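PDB 2NO4: (S)-2-haloacid dehalogenase 4A, which catalyses the hydrolytic dehalogenation of short-chain (S)-2-haloalkanoic acids, inverting the configuration to give the corresponding (R)-2-hydroxyalkanoic acids and a halide ion. Local coordinates for residues 22-27 / 182-187; 48-53 / 75-80; 204-209 / 223-228. One frame throughout, in Å; residues are numbered along the deposited sequence. Where two conformers were deposited one is given.

Contact 1. Residues 22-27 / 182-187. With SO4 (sulfate ion), chain H.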
ATOM      1  N   TYR B  22       4.427  14.601  -5.066  1.00 20.96           N
ATOM      2  CA  TYR B  22       3.452  14.577  -3.975  1.00 24.45           C
ATOM      3  C   TYR B  22       4.113  14.048  -2.705  1.00 23.31           C
ATOM      4  O   TYR B  22       4.403  12.848  -2.596  1.00 24.18           O
ATOM      5  CB  TYR B  22       2.219  13.722  -4.365  1.00 24.86           C
ATOM      6  CG  TYR B  22       1.430  14.418  -5.458  1.00 25.99           C
ATOM      7  CD1 TYR B  22       0.620  15.527  -5.149  1.00 24.85           C
ATOM      8  CD2 TYR B  22       1.558  14.031  -6.803  1.00 26.87           C
ATOM      9  CE1 TYR B  22      -0.107  16.211  -6.144  1.00 26.91           C
ATOM     10  CE2 TYR B  22       0.863  14.710  -7.811  1.00 26.32           C
ATOM     11  CZ  TYR B  22       0.046  15.806  -7.487  1.00 26.80           C
ATOM     12  OH  TYR B  22      -0.662  16.477  -8.473  1.00 27.55           O
ATOM     13  N   GLY B  23       4.378  14.956  -1.784  1.00 22.62           N
ATOM     14  CA  GLY B  23       5.087  14.602  -0.529  1.00 25.60           C
ATOM     15  C   GLY B  23       6.491  15.193  -0.436  1.00 24.36           C
ATOM     16  O   GLY B  23       7.036  15.343   0.659  1.00 23.81           O
ATOM     17  N   THR B  24       7.053  15.555  -1.589  1.00 22.13           N
ATOM     18  CA  THR B  24       8.435  16.051  -1.683  1.00 22.00           C
ATOM     19  C   THR B  24       8.463  17.539  -2.024  1.00 22.62           C
ATOM     20  O   THR B  24       9.002  18.339  -1.259  1.00 22.48           O
ATOM     21  CB  THR B  24       9.213  15.223  -2.709  1.00 22.07           C
ATOM     22  OG1 THR B  24       9.120  13.843  -2.344  1.00 20.86           O
ATOM     23  CG2 THR B  24      10.733  15.628  -2.790  1.00 20.62           C
ATOM     24  N   LEU B  25       7.892  17.896  -3.177  1.00 22.53           N
ATOM     25  CA  LEU B  25       7.791  19.298  -3.590  1.00 24.74           C
ATOM     26  C   LEU B  25       6.462  19.895  -3.157  1.00 23.99           C
ATOM     27  O   LEU B  25       6.406  21.071  -2.855  1.00 27.13           O
ATOM     28  CB  LEU B  25       7.935  19.449  -5.117  1.00 21.57           C
ATOM     29  CG  LEU B  25       9.299  19.020  -5.691  1.00 22.55           C
ATOM     30  CD1 LEU B  25       9.329  19.150  -7.207  1.00 21.94           C
ATOM     31  CD2 LEU B  25      10.480  19.773  -5.027  1.00 21.21           C
ATOM     32  N   LEU B  26       5.421  19.059  -3.127  1.00 23.86           N
ATOM     33  CA  LEU B  26       4.045  19.455  -2.808  1.00 24.59           C
ATOM     34  C   LEU B  26       3.627  18.801  -1.498  1.00 26.42           C
ATOM     35  O   LEU B  26       3.851  17.612  -1.285  1.00 26.76           O
ATOM     36  CB  LEU B  26       3.086  19.015  -3.917  1.00 23.96           C
ATOM     37  CG  LEU B  26       3.372  19.622  -5.295  1.00 24.41           C
ATOM     38  CD1 LEU B  26       2.419  19.076  -6.364  1.00 25.47           C
ATOM     39  CD2 LEU B  26       3.255  21.150  -5.176  1.00 23.48           C
ATOM     40  N   ASP B  27       2.969  19.579  -0.657  1.00 27.67           N
ATOM     41  CA  ASP B  27       2.629  19.152   0.702  1.00 30.16           C
ATOM     42  C   ASP B  27       1.268  18.430   0.723  1.00 29.07           C
ATOM     43  O   ASP B  27       0.235  19.083   0.698  1.00 30.73           O
ATOM     44  CB  ASP B  27       2.617  20.391   1.593  1.00 30.97           C
ATOM     45  CG  ASP B  27       2.465  20.066   3.038  1.00 32.44           C
ATOM     46  OD1 ASP B  27       1.965  18.976   3.394  1.00 32.89           O
ATOM     47  OD2 ASP B  27       2.861  20.929   3.831  1.00 36.47           O
ATOM     48  N   CYS B 182      20.472  12.104  -9.758  1.00 25.16           N
ATOM     49  CA  CYS B 182      20.164  12.264  -8.345  1.00 25.89           C
ATOM     50  C   CYS B 182      18.631  12.287  -8.167  1.00 24.28           C
ATOM     51  O   CYS B 182      17.919  13.198  -8.614  1.00 24.44           O
ATOM     52  CB  CYS B 182      20.803  13.538  -7.780  1.00 24.52           C
ATOM     53  SG  CYS B 182      20.469  13.738  -5.997  1.00 27.33           S
ATOM     54  N   PHE B 183      18.134  11.258  -7.499  1.00 23.95           N
ATOM     55  CA  PHE B 183      16.698  11.097  -7.342  1.00 23.14           C
ATOM     56  C   PHE B 183      16.279  11.532  -5.949  1.00 22.42           C
ATOM     57  O   PHE B 183      16.776  10.993  -4.953  1.00 22.80           O
ATOM     58  CB  PHE B 183      16.238   9.652  -7.592  1.00 21.54           C
ATOM     59  CG  PHE B 183      14.704   9.495  -7.562  1.00 22.45           C
ATOM     60  CD1 PHE B 183      13.964   9.817  -8.689  1.00 22.07           C
ATOM     61  CD2 PHE B 183      14.031   9.067  -6.408  1.00 21.76           C
ATOM     62  CE1 PHE B 183      12.549   9.712  -8.710  1.00 23.90           C
ATOM     63  CE2 PHE B 183      12.612   8.932  -6.410  1.00 22.04           C
ATOM     64  CZ  PHE B 183      11.880   9.254  -7.565  1.00 22.27           C
ATOM     65  N   VAL B 184      15.351  12.485  -5.877  1.00 23.75           N
ATOM     66  CA  VAL B 184      14.990  13.117  -4.588  1.00 22.14           C
ATOM     67  C   VAL B 184      13.526  12.848  -4.196  1.00 21.33           C
ATOM     68  O   VAL B 184      12.616  13.164  -4.944  1.00 20.59           O
ATOM     69  CB  VAL B 184      15.246  14.659  -4.590  1.00 20.46           C
ATOM     70  CG1 VAL B 184      14.888  15.267  -3.237  1.00 17.64           C
ATOM     71  CG2 VAL B 184      16.728  14.956  -4.947  1.00 20.91           C
ATOM     72  N   SER B 185      13.312  12.271  -3.016  1.00 20.87           N
ATOM     73  CA  SER B 185      11.923  11.975  -2.578  1.00 20.15           C
ATOM     74  C   SER B 185      11.801  11.958  -1.054  1.00 20.58           C
ATOM     75  O   SER B 185      12.764  11.633  -0.350  1.00 19.37           O
ATOM     76  CB  SER B 185      11.453  10.619  -3.181  1.00 19.05           C
ATOM     77  OG  SER B 185      10.076  10.363  -2.864  1.00 20.44           O
ATOM     78  N   SER B 186      10.613  12.279  -0.548  1.00 19.75           N
ATOM     79  CA  SER B 186      10.253  12.007   0.845  1.00 22.22           C
ATOM     80  C   SER B 186       9.612  10.643   1.062  1.00 22.32           C
ATOM     81  O   SER B 186       9.368  10.244   2.208  1.00 22.57           O
ATOM     82  CB  SER B 186       9.297  13.079   1.363  1.00 21.22           C
ATOM     83  OG  SER B 186       9.943  14.339   1.367  1.00 29.03           O
ATOM     84  N   ASN B 187       9.285   9.950  -0.026  1.00 21.34           N
ATOM     85  CA  ASN B 187       8.554   8.673   0.092  1.00 22.52           C
ATOM     86  C   ASN B 187       9.511   7.512   0.062  1.00 21.16           C
ATOM     87  O   ASN B 187      10.146   7.294  -0.948  1.00 22.17           O
ATOM     88  CB  ASN B 187       7.524   8.556  -1.048  1.00 22.85           C
ATOM     89  CG  ASN B 187       6.531   9.714  -1.029  1.00 27.55           C
ATOM     90  OD1 ASN B 187       5.993  10.050   0.022  1.00 29.28           O
ATOM     91  ND2 ASN B 187       6.344  10.363  -2.161  1.00 28.50           N
TER
HETATM   92  S   SO4 H1002       4.343  11.134  -6.730  1.00 25.31           S
HETATM   93  O1  SO4 H1002       4.685  12.494  -7.080  1.00 23.09           O
HETATM   94  O2  SO4 H1002       2.899  10.923  -6.768  1.00 27.32           O
HETATM   95  O3  SO4 H1002       5.040  10.165  -7.544  1.00 23.44           O
HETATM   96  O4  SO4 H1002       4.783  11.002  -5.343  1.00 25.97           O
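T24 and S186 make the shorter of the two hydrogen bonds between the segments: the backbone N of S186 donates to T24 OG1 at 2.8 Å with an N-H...O angle of 163°. OG1 is brought there by chi1 of -55°, which sets it anti to the carbonyl carbon, and the same hydroxyl is hydrogen-bonded to the carboxylate of the nucleophile D20. The second link runs from N187 ND2 to the carbonyl O of Y22, 3.2 Å and nearly straight at 170°, with the acceptor lying in the amide plane of N187. This is the active-site end of the Rossmann-like HAD core, where the loop after strand 16-19 meets the C-terminal end of the neighbouring parallel strand 181-185. Y22 is a substrate-binding residue, while T24 and the region from S185 onward are inferred to matter for catalysis.

The turn after strand 181-185 is shaped locally as well: S185 OG accepts from N187 N, an ST turn, and is also hydrogen-bonded to D190. S186 OG lies 3.2 Å from G23 O, but its hydrogen bond goes to I204 O. The backbone angles of G23 leave little room for a side chain, and N187 OD1 lies close on that side. Apolar contact is slight: T24 CG2, anti to its own backbone N, reaches V184 CG1 at 4.2 Å.

A sulfate ion, probably from the crystallisation liquor, is also hydrogen-bonded to A21 N, S128 OG, N129 N and K161 NZ. A21, S128 and N129 bind substrate, consistent with the ion taking the place of the substrate's carboxylate. Its O1 accepts from Y22 N at 2.9 Å, while O2 sits at the edge of the Y22 ring, near the ring plane, 3.4 Å from CD2.

Contact 2. Residues 48-53 / 75-80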
ATOM      1  N   MET B  48      -4.843  11.145   6.733  1.00 23.92           N
ATOM      2  CA  MET B  48      -3.984   9.963   6.696  1.00 26.87           C
ATOM      3  C   MET B  48      -4.598   8.802   5.894  1.00 23.28           C
ATOM      4  O   MET B  48      -3.900   8.128   5.144  1.00 21.70           O
ATOM      5  CB  MET B  48      -3.664   9.481   8.093  1.00 27.12           C
ATOM      6  CG  MET B  48      -2.887  10.489   8.939  1.00 32.88           C
ATOM      7  SD  MET B  48      -2.674   9.831  10.652  1.00 37.04           S
ATOM      8  CE  MET B  48      -1.871   8.283  10.223  1.00 34.43           C
ATOM      9  N   LEU B  49      -5.887   8.552   6.065  1.00 23.10           N
ATOM     10  CA  LEU B  49      -6.547   7.467   5.305  1.00 22.24           C
ATOM     11  C   LEU B  49      -6.628   7.778   3.817  1.00 21.84           C
ATOM     12  O   LEU B  49      -6.400   6.874   3.004  1.00 23.29           O
ATOM     13  CB  LEU B  49      -7.950   7.170   5.839  1.00 21.46           C
ATOM     14  CG  LEU B  49      -8.712   5.997   5.199  1.00 23.96           C
ATOM     15  CD1 LEU B  49      -7.996   4.631   5.291  1.00 21.50           C
ATOM     16  CD2 LEU B  49     -10.068   5.922   5.899  1.00 22.57           C
ATOM     17  N   TRP B  50      -6.972   9.026   3.472  1.00 20.08           N
ATOM     18  CA  TRP B  50      -7.000   9.446   2.071  1.00 22.18           C
ATOM     19  C   TRP B  50      -5.650   9.116   1.397  1.00 23.62           C
ATOM     20  O   TRP B  50      -5.594   8.469   0.346  1.00 23.67           O
ATOM     21  CB  TRP B  50      -7.281  10.938   1.989  1.00 21.67           C
ATOM     22  CG  TRP B  50      -7.447  11.524   0.592  1.00 21.98           C
ATOM     23  CD1 TRP B  50      -7.517  10.869  -0.597  1.00 21.02           C
ATOM     24  CD2 TRP B  50      -7.597  12.905   0.313  1.00 20.88           C
ATOM     25  NE1 TRP B  50      -7.686  11.786  -1.627  1.00 20.26           N
ATOM     26  CE2 TRP B  50      -7.774  13.041  -1.077  1.00 21.62           C
ATOM     27  CE3 TRP B  50      -7.634  14.054   1.128  1.00 22.70           C
ATOM     28  CZ2 TRP B  50      -7.937  14.294  -1.691  1.00 20.23           C
ATOM     29  CZ3 TRP B  50      -7.819  15.319   0.505  1.00 22.26           C
ATOM     30  CH2 TRP B  50      -7.977  15.405  -0.886  1.00 21.07           C
ATOM     31  N   ARG B  51      -4.570   9.593   2.013  1.00 23.00           N
ATOM     32  CA  ARG B  51      -3.228   9.387   1.499  1.00 24.41           C
ATOM     33  C   ARG B  51      -2.862   7.891   1.383  1.00 23.01           C
ATOM     34  O   ARG B  51      -2.348   7.458   0.356  1.00 20.73           O
ATOM     35  CB  ARG B  51      -2.211  10.161   2.392  1.00 25.14           C
ATOM     36  CG  ARG B  51      -0.723   9.838   2.110  1.00 26.50           C
ATOM     37  CD  ARG B  51      -0.304  10.323   0.747  1.00 29.82           C
ATOM     38  NE  ARG B  51       1.151  10.326   0.585  1.00 32.31           N
ATOM     39  CZ  ARG B  51       1.771  10.508  -0.580  1.00 31.31           C
ATOM     40  NH1 ARG B  51       1.067  10.685  -1.682  1.00 30.75           N
ATOM     41  NH2 ARG B  51       3.101  10.484  -0.643  1.00 32.50           N
ATOM     42  N   GLN B  52      -3.121   7.120   2.432  1.00 24.42           N
ATOM     43  CA  GLN B  52      -2.803   5.700   2.469  1.00 24.12           C
ATOM     44  C   GLN B  52      -3.537   4.924   1.363  1.00 22.60           C
ATOM     45  O   GLN B  52      -2.930   4.068   0.694  1.00 21.85           O
ATOM     46  CB  GLN B  52      -3.140   5.075   3.866  1.00 25.16           C
ATOM     47  CG  GLN B  52      -2.767   3.522   3.987  1.00 28.72           C
ATOM     48  CD  GLN B  52      -3.826   2.530   3.373  1.00 29.89           C
ATOM     49  OE1 GLN B  52      -5.032   2.773   3.490  1.00 30.59           O
ATOM     50  NE2 GLN B  52      -3.362   1.385   2.777  1.00 29.88           N
ATOM     51  N   ARG B  53      -4.830   5.214   1.184  1.00 19.74           N
ATOM     52  CA  ARG B  53      -5.625   4.497   0.184  1.00 20.58           C
ATOM     53  C   ARG B  53      -5.237   4.920  -1.243  1.00 19.65           C
ATOM     54  O   ARG B  53      -5.228   4.086  -2.135  1.00 18.85           O
ATOM     55  CB  ARG B  53      -7.140   4.720   0.348  1.00 20.22           C
ATOM     56  CG  ARG B  53      -7.814   3.756   1.294  1.00 20.82           C
ATOM     57  CD  ARG B  53      -7.414   2.276   1.033  1.00 20.53           C
ATOM     58  NE  ARG B  53      -8.379   1.329   1.614  1.00 22.63           N
ATOM     59  CZ  ARG B  53      -8.370   0.904   2.888  1.00 22.69           C
ATOM     60  NH1 ARG B  53      -9.292   0.062   3.300  1.00 20.66           N
ATOM     61  NH2 ARG B  53      -7.465   1.340   3.775  1.00 22.94           N
ATOM     62  N   ASP B  75      -9.593  10.662  -6.080  1.00 22.27           N
ATOM     63  CA  ASP B  75     -11.036  10.805  -5.924  1.00 24.47           C
ATOM     64  C   ASP B  75     -11.648   9.587  -5.188  1.00 21.20           C
ATOM     65  O   ASP B  75     -12.363   9.742  -4.188  1.00 22.18           O
ATOM     66  CB  ASP B  75     -11.649  11.026  -7.335  1.00 29.69           C
ATOM     67  CG  ASP B  75     -13.115  11.432  -7.293  1.00 36.89           C
ATOM     68  OD1 ASP B  75     -13.977  10.572  -7.050  1.00 38.12           O
ATOM     69  OD2 ASP B  75     -13.401  12.626  -7.501  1.00 42.00           O
ATOM     70  N   GLU B  76     -11.349   8.383  -5.670  1.00 21.80           N
ATOM     71  CA  GLU B  76     -11.845   7.148  -5.067  1.00 22.44           C
ATOM     72  C   GLU B  76     -11.395   7.004  -3.594  1.00 21.72           C
ATOM     73  O   GLU B  76     -12.178   6.616  -2.744  1.00 23.20           O
ATOM     74  CB  GLU B  76     -11.390   5.935  -5.883  1.00 21.25           C
ATOM     75  CG  GLU B  76     -12.075   5.889  -7.262  1.00 23.67           C
ATOM     76  CD  GLU B  76     -11.475   4.845  -8.200  1.00 23.97           C
ATOM     77  OE1 GLU B  76     -10.370   4.317  -7.919  1.00 23.76           O
ATOM     78  OE2 GLU B  76     -12.108   4.589  -9.265  1.00 25.94           O
ATOM     79  N   ALA B  77     -10.128   7.320  -3.337  1.00 22.53           N
ATOM     80  CA  ALA B  77      -9.555   7.286  -1.977  1.00 21.77           C
ATOM     81  C   ALA B  77     -10.229   8.294  -1.047  1.00 19.26           C
ATOM     82  O   ALA B  77     -10.481   7.994   0.126  1.00 22.28           O
ATOM     83  CB  ALA B  77      -7.994   7.502  -2.032  1.00 18.57           C
ATOM     84  N   LEU B  78     -10.539   9.488  -1.564  1.00 22.47           N
ATOM     85  CA  LEU B  78     -11.181  10.498  -0.745  1.00 22.70           C
ATOM     86  C   LEU B  78     -12.612  10.084  -0.429  1.00 23.05           C
ATOM     87  O   LEU B  78     -13.057  10.233   0.695  1.00 21.84           O
ATOM     88  CB  LEU B  78     -11.212  11.861  -1.421  1.00 23.51           C
ATOM     89  CG  LEU B  78     -11.929  13.018  -0.684  1.00 23.89           C
ATOM     90  CD1 LEU B  78     -11.337  13.280   0.703  1.00 22.20           C
ATOM     91  CD2 LEU B  78     -11.919  14.295  -1.557  1.00 23.89           C
ATOM     92  N   THR B  79     -13.330   9.606  -1.447  1.00 23.05           N
ATOM     93  CA  THR B  79     -14.711   9.141  -1.291  1.00 23.72           C
ATOM     94  C   THR B  79     -14.768   8.049  -0.231  1.00 23.24           C
ATOM     95  O   THR B  79     -15.620   8.076   0.653  1.00 21.13           O
ATOM     96  CB  THR B  79     -15.234   8.648  -2.658  1.00 23.96           C
ATOM     97  OG1 THR B  79     -15.361   9.796  -3.506  1.00 28.66           O
ATOM     98  CG2 THR B  79     -16.589   7.956  -2.514  1.00 27.61           C
ATOM     99  N   PHE B  80     -13.846   7.089  -0.333  1.00 21.86           N
ATOM    100  CA  PHE B  80     -13.716   6.032   0.655  1.00 23.30           C
ATOM    101  C   PHE B  80     -13.449   6.575   2.073  1.00 22.89           C
ATOM    102  O   PHE B  80     -14.058   6.084   3.036  1.00 23.14           O
ATOM    103  CB  PHE B  80     -12.632   5.026   0.257  1.00 21.85           C
ATOM    104  CG  PHE B  80     -12.429   3.966   1.264  1.00 22.18           C
ATOM    105  CD1 PHE B  80     -13.288   2.863   1.320  1.00 22.00           C
ATOM    106  CD2 PHE B  80     -11.405   4.095   2.229  1.00 20.65           C
ATOM    107  CE1 PHE B  80     -13.111   1.864   2.305  1.00 22.57           C
ATOM    108  CE2 PHE B  80     -11.227   3.104   3.204  1.00 20.61           C
ATOM    109  CZ  PHE B  80     -12.081   1.994   3.241  1.00 21.43           C
TER
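W50 and L78 mark the closest backbone approach, CA to CA 5.1 Å, where two helical segments run roughly antiparallel, their directions 141° apart and their axes 8.2 Å from each other at the nearest point. They belong to helices 43-63 and 70-84, part of the helical region beside the HAD core.

W50 gives the largest share of the buried surface. Its CG is set anti to the backbone N. L78 covers one face of the indole: L78 CB stands 3.7 Å from the centroid of the five-membered ring, 21° off its normal, a CH-pi contact. L78 CD1 lies over the centre of the indole, and CD2 is near CZ2 and CH2. A77 CB comes in at the edge, in the indole plane, 3.7 Å from CD1, and also touches W50 O. The indole NE1 turns to T74 O, its hydrogen-bond partner.

One helical turn on, R53 CB meets A77 CB at 3.8 Å. The R53 chain bends at chi2. F80 lies over one face of its guanidinium, the two planes 26° apart; F80 CE2 is offset toward the rim, and NH1 approaches F80 CZ to 3.4 Å. L49 closes the same side, its CD2 4.1 Å from F80 CE2.

Q52 OE1 accepts from R53 NH2 at 2.8 Å, while R53 NE forms a salt bridge with E212 of the second subunit. Hydrophobic and aromatic contact thus joins the helices. The Q52 bond lies in the guanidinium plane while F80 takes a face, so R53 can serve both at once, and through E212 it also links the helix pair to the second subunit.

Contact 3. Residues 204-209 / 223-228. With SO4 (sulfate ion), chain L.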
ATOM      1  N   ILE B 204      14.431  13.323   1.526  1.00 22.91           N
ATOM      2  CA  ILE B 204      14.023  14.468   2.355  1.00 24.43           C
ATOM      3  C   ILE B 204      13.185  13.896   3.504  1.00 25.55           C
ATOM      4  O   ILE B 204      12.057  13.455   3.286  1.00 27.16           O
ATOM      5  CB  ILE B 204      13.223  15.537   1.586  1.00 25.21           C
ATOM      6  CG1 ILE B 204      13.828  15.808   0.192  1.00 24.88           C
ATOM      7  CG2 ILE B 204      13.122  16.848   2.404  1.00 25.27           C
ATOM      8  CD1 ILE B 204      15.236  16.362   0.200  1.00 22.37           C
ATOM      9  N   ASN B 205      13.789  13.845   4.692  1.00 23.95           N
ATOM     10  CA  ASN B 205      13.163  13.304   5.889  1.00 23.05           C
ATOM     11  C   ASN B 205      12.961  14.475   6.839  1.00 22.69           C
ATOM     12  O   ASN B 205      13.830  14.811   7.661  1.00 23.85           O
ATOM     13  CB  ASN B 205      14.031  12.189   6.479  1.00 23.44           C
ATOM     14  CG  ASN B 205      13.304  11.369   7.530  1.00 23.72           C
ATOM     15  OD1 ASN B 205      12.255  11.781   8.061  1.00 22.57           O
ATOM     16  ND2 ASN B 205      13.870  10.221   7.861  1.00 22.36           N
ATOM     17  N   ARG B 206      11.830  15.152   6.668  1.00 20.94           N
ATOM     18  CA  ARG B 206      11.558  16.388   7.417  1.00 24.10           C
ATOM     19  C   ARG B 206      11.375  16.148   8.924  1.00 25.19           C
ATOM     20  O   ARG B 206      11.811  16.968   9.723  1.00 25.08           O
ATOM     21  CB  ARG B 206      10.326  17.064   6.846  1.00 25.11           C
ATOM     22  CG  ARG B 206      10.608  17.743   5.516  1.00 25.85           C
ATOM     23  CD  ARG B 206       9.398  18.437   4.961  1.00 25.42           C
ATOM     24  NE  ARG B 206       9.800  18.960   3.666  1.00 27.16           N
ATOM     25  CZ  ARG B 206       9.629  18.331   2.502  1.00 25.73           C
ATOM     26  NH1 ARG B 206       9.048  17.127   2.456  1.00 25.16           N
ATOM     27  NH2 ARG B 206      10.098  18.891   1.399  1.00 21.54           N
ATOM     28  N   GLN B 207      10.738  15.046   9.309  1.00 21.79           N
ATOM     29  CA  GLN B 207      10.424  14.818  10.705  1.00 25.55           C
ATOM     30  C   GLN B 207      11.332  13.771  11.361  1.00 23.18           C
ATOM     31  O   GLN B 207      11.193  13.450  12.507  1.00 19.82           O
ATOM     32  CB  GLN B 207       8.956  14.403  10.841  0.60 29.16           C
ATOM     33  CG  GLN B 207       7.937  15.467  10.423  0.60 31.26           C
ATOM     34  CD  GLN B 207       6.511  14.931  10.455  0.60 33.83           C
ATOM     35  OE1 GLN B 207       5.766  15.182  11.411  0.60 36.87           O
ATOM     36  NE2 GLN B 207       6.123  14.177   9.415  0.60 37.03           N
ATOM     37  N   GLY B 208      12.303  13.267  10.625  1.00 26.84           N
ATOM     38  CA  GLY B 208      13.176  12.181  11.124  1.00 28.61           C
ATOM     39  C   GLY B 208      12.433  10.853  11.369  1.00 27.62           C
ATOM     40  O   GLY B 208      12.613  10.201  12.401  1.00 27.47           O
ATOM     41  N   ASN B 209      11.600  10.452  10.414  1.00 27.12           N
ATOM     42  CA  ASN B 209      10.933   9.146  10.460  1.00 28.02           C
ATOM     43  C   ASN B 209      11.959   8.030  10.381  1.00 26.43           C
ATOM     44  O   ASN B 209      13.033   8.248   9.825  1.00 24.28           O
ATOM     45  CB  ASN B 209       9.960   9.013   9.291  1.00 31.00           C
ATOM     46  CG  ASN B 209       8.866  10.073   9.318  1.00 35.52           C
ATOM     47  OD1 ASN B 209       8.470  10.542   8.274  1.00 42.47           O
ATOM     48  ND2 ASN B 209       8.398  10.466  10.494  1.00 35.05           N
ATOM     49  N   ASN B 223      17.031  17.041   5.917  1.00 25.11           N
ATOM     50  CA  ASN B 223      15.742  17.349   6.532  1.00 27.50           C
ATOM     51  C   ASN B 223      14.961  18.446   5.811  1.00 24.60           C
ATOM     52  O   ASN B 223      13.881  18.800   6.220  1.00 26.56           O
ATOM     53  CB  ASN B 223      15.901  17.650   8.044  1.00 26.59           C
ATOM     54  CG  ASN B 223      16.665  18.962   8.324  1.00 28.99           C
ATOM     55  OD1 ASN B 223      16.968  19.268   9.480  1.00 33.35           O
ATOM     56  ND2 ASN B 223      16.989  19.726   7.275  1.00 25.78           N
ATOM     57  N   SER B 224      15.522  18.958   4.722  1.00 23.76           N
ATOM     58  CA  SER B 224      14.941  20.066   4.024  1.00 22.91           C
ATOM     59  C   SER B 224      15.437  20.052   2.606  1.00 23.51           C
ATOM     60  O   SER B 224      16.600  19.717   2.348  1.00 21.72           O
ATOM     61  CB  SER B 224      15.405  21.390   4.698  1.00 26.54           C
ATOM     62  OG  SER B 224      15.008  22.491   3.923  1.00 28.90           O
ATOM     63  N   LEU B 225      14.586  20.512   1.689  1.00 21.05           N
ATOM     64  CA  LEU B 225      15.009  20.666   0.311  1.00 23.55           C
ATOM     65  C   LEU B 225      16.196  21.673   0.163  1.00 24.04           C
ATOM     66  O   LEU B 225      17.068  21.500  -0.692  1.00 22.85           O
ATOM     67  CB  LEU B 225      13.815  21.143  -0.511  1.00 23.72           C
ATOM     68  CG  LEU B 225      12.708  20.155  -0.902  1.00 23.86           C
ATOM     69  CD1 LEU B 225      11.466  20.989  -1.274  1.00 22.94           C
ATOM     70  CD2 LEU B 225      13.108  19.201  -2.049  1.00 20.32           C
ATOM     71  N   SER B 226      16.217  22.718   0.988  1.00 23.81           N
ATOM     72  CA  SER B 226      17.341  23.670   1.002  1.00 27.47           C
ATOM     73  C   SER B 226      18.712  22.998   1.208  1.00 27.79           C
ATOM     74  O   SER B 226      19.721  23.486   0.713  1.00 28.63           O
ATOM     75  CB  SER B 226      17.107  24.757   2.061  1.00 28.22           C
ATOM     76  OG  SER B 226      17.203  24.198   3.365  1.00 29.79           O
ATOM     77  N   GLU B 227      18.743  21.877   1.922  1.00 28.98           N
ATOM     78  CA  GLU B 227      19.994  21.140   2.157  1.00 29.35           C
ATOM     79  C   GLU B 227      20.526  20.396   0.972  1.00 28.85           C
ATOM     80  O   GLU B 227      21.650  19.893   1.009  1.00 30.27           O
ATOM     81  CB  GLU B 227      19.852  20.182   3.333  1.00 30.99           C
ATOM     82  CG  GLU B 227      19.472  20.876   4.621  1.00 32.90           C
ATOM     83  CD  GLU B 227      20.555  21.812   5.157  1.00 36.51           C
ATOM     84  OE1 GLU B 227      20.221  22.610   6.059  1.00 38.28           O
ATOM     85  OE2 GLU B 227      21.725  21.768   4.700  1.00 38.54           O
ATOM     86  N   LEU B 228      19.724  20.315  -0.083  1.00 27.28           N
ATOM     87  CA  LEU B 228      20.176  19.743  -1.335  1.00 26.99           C
ATOM     88  C   LEU B 228      21.189  20.665  -1.972  1.00 27.30           C
ATOM     89  O   LEU B 228      22.001  20.225  -2.783  1.00 28.37           O
ATOM     90  CB  LEU B 228      18.999  19.566  -2.308  1.00 25.91           C
ATOM     91  CG  LEU B 228      17.917  18.513  -2.028  1.00 25.88           C
ATOM     92  CD1 LEU B 228      16.802  18.640  -3.109  1.00 25.08           C
ATOM     93  CD2 LEU B 228      18.536  17.076  -2.022  1.00 25.12           C
TER
HETATM   94  S   SO4 L1011      11.333  22.232   2.955  1.00 33.71           S
HETATM   95  O1  SO4 L1011      10.879  23.187   1.918  1.00 35.52           O
HETATM   96  O2  SO4 L1011      10.256  21.829   3.899  1.00 34.15           O
HETATM   97  O3  SO4 L1011      11.874  21.094   2.252  1.00 25.94           O
HETATM   98  O4  SO4 L1011      12.307  22.852   3.834  1.00 36.80           O
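R206 reaches across to N223 and L225 with a side chain whose atoms meet carbonyl, sulfate and methyl in turn. Its CB stands 4.0 Å from N223 O, and CG, beside the backbone N at chi1 of -75°, closes on the same oxygen to 3.5 Å. The chain is extended from CG to NE. CD approaches sulfate O2, and NE donates to that oxygen at 2.9 Å with an N-H...O angle of 153°; a second bond from NE to O3 is weak. NH2 donates to O3 at 3.0 Å and passes L225 CD1, which lies in the guanidinium plane at its edge. I204 CG2 stands over the centre of one guanidinium face. Beyond the contact, NH2 is hydrogen-bonded to T24 O and the guanidinium makes a cation-pi contact with Y107.

The segments leave the ends of two neighbouring strands of the parallel Rossmann-like sheet, 200-204 and 220-222, the latter an outermost strand. Where the backbones come closest, at R206 and N223, two CA-H...O contacts form, N223 CA to N205 O at 3.4 Å and R206 CA to N223 O.

The sulfate, probably acquired from the crystallisation liquor, bridges both loops: L225 N gives O3 a nearly straight bond (2.8 Å, 173°), S224 OG donates to O4, and D109 N is a further donor. S224 OG also accepts from S226 N, an ST turn at the start of the 3-10 segment 225-227. Deeper in, I204 meets two leucines at about a right angle, CG1 against L225 CD2 and CD1 against L228 CD2, the second pair 4.0 Å apart. Within 204-209, N205 is held to N209 from both ends of its amide: ND2, which also donates to Q221 OE1, gives a bond to N209 O, and OD1 accepts from N209 N.

Overall arrangement
From the N terminus, the chain leaves strand 16-19 through residues 22-27 and runs out into the helices, where contact 2 packs helix 70-84 back on helix 43-63, closing a loop of 21 intervening residues. It returns to the sheet at strand 181-185 to close contact 1, so contact 2 is nested inside contact 1. Contact 3 follows in series. Contacts 1 and 3, centres about 10 Å apart, touch directly, tying together the exits of strands 16-19, 181-185, 200-204 and 220-222. Contacts 1 and 2 are about 19 Å apart between centres, yet substrate-binding R51 makes a weak hydrogen bond to Y22 O. Contacts 2 and 3 do not touch, their nearest atoms about 9 Å apart.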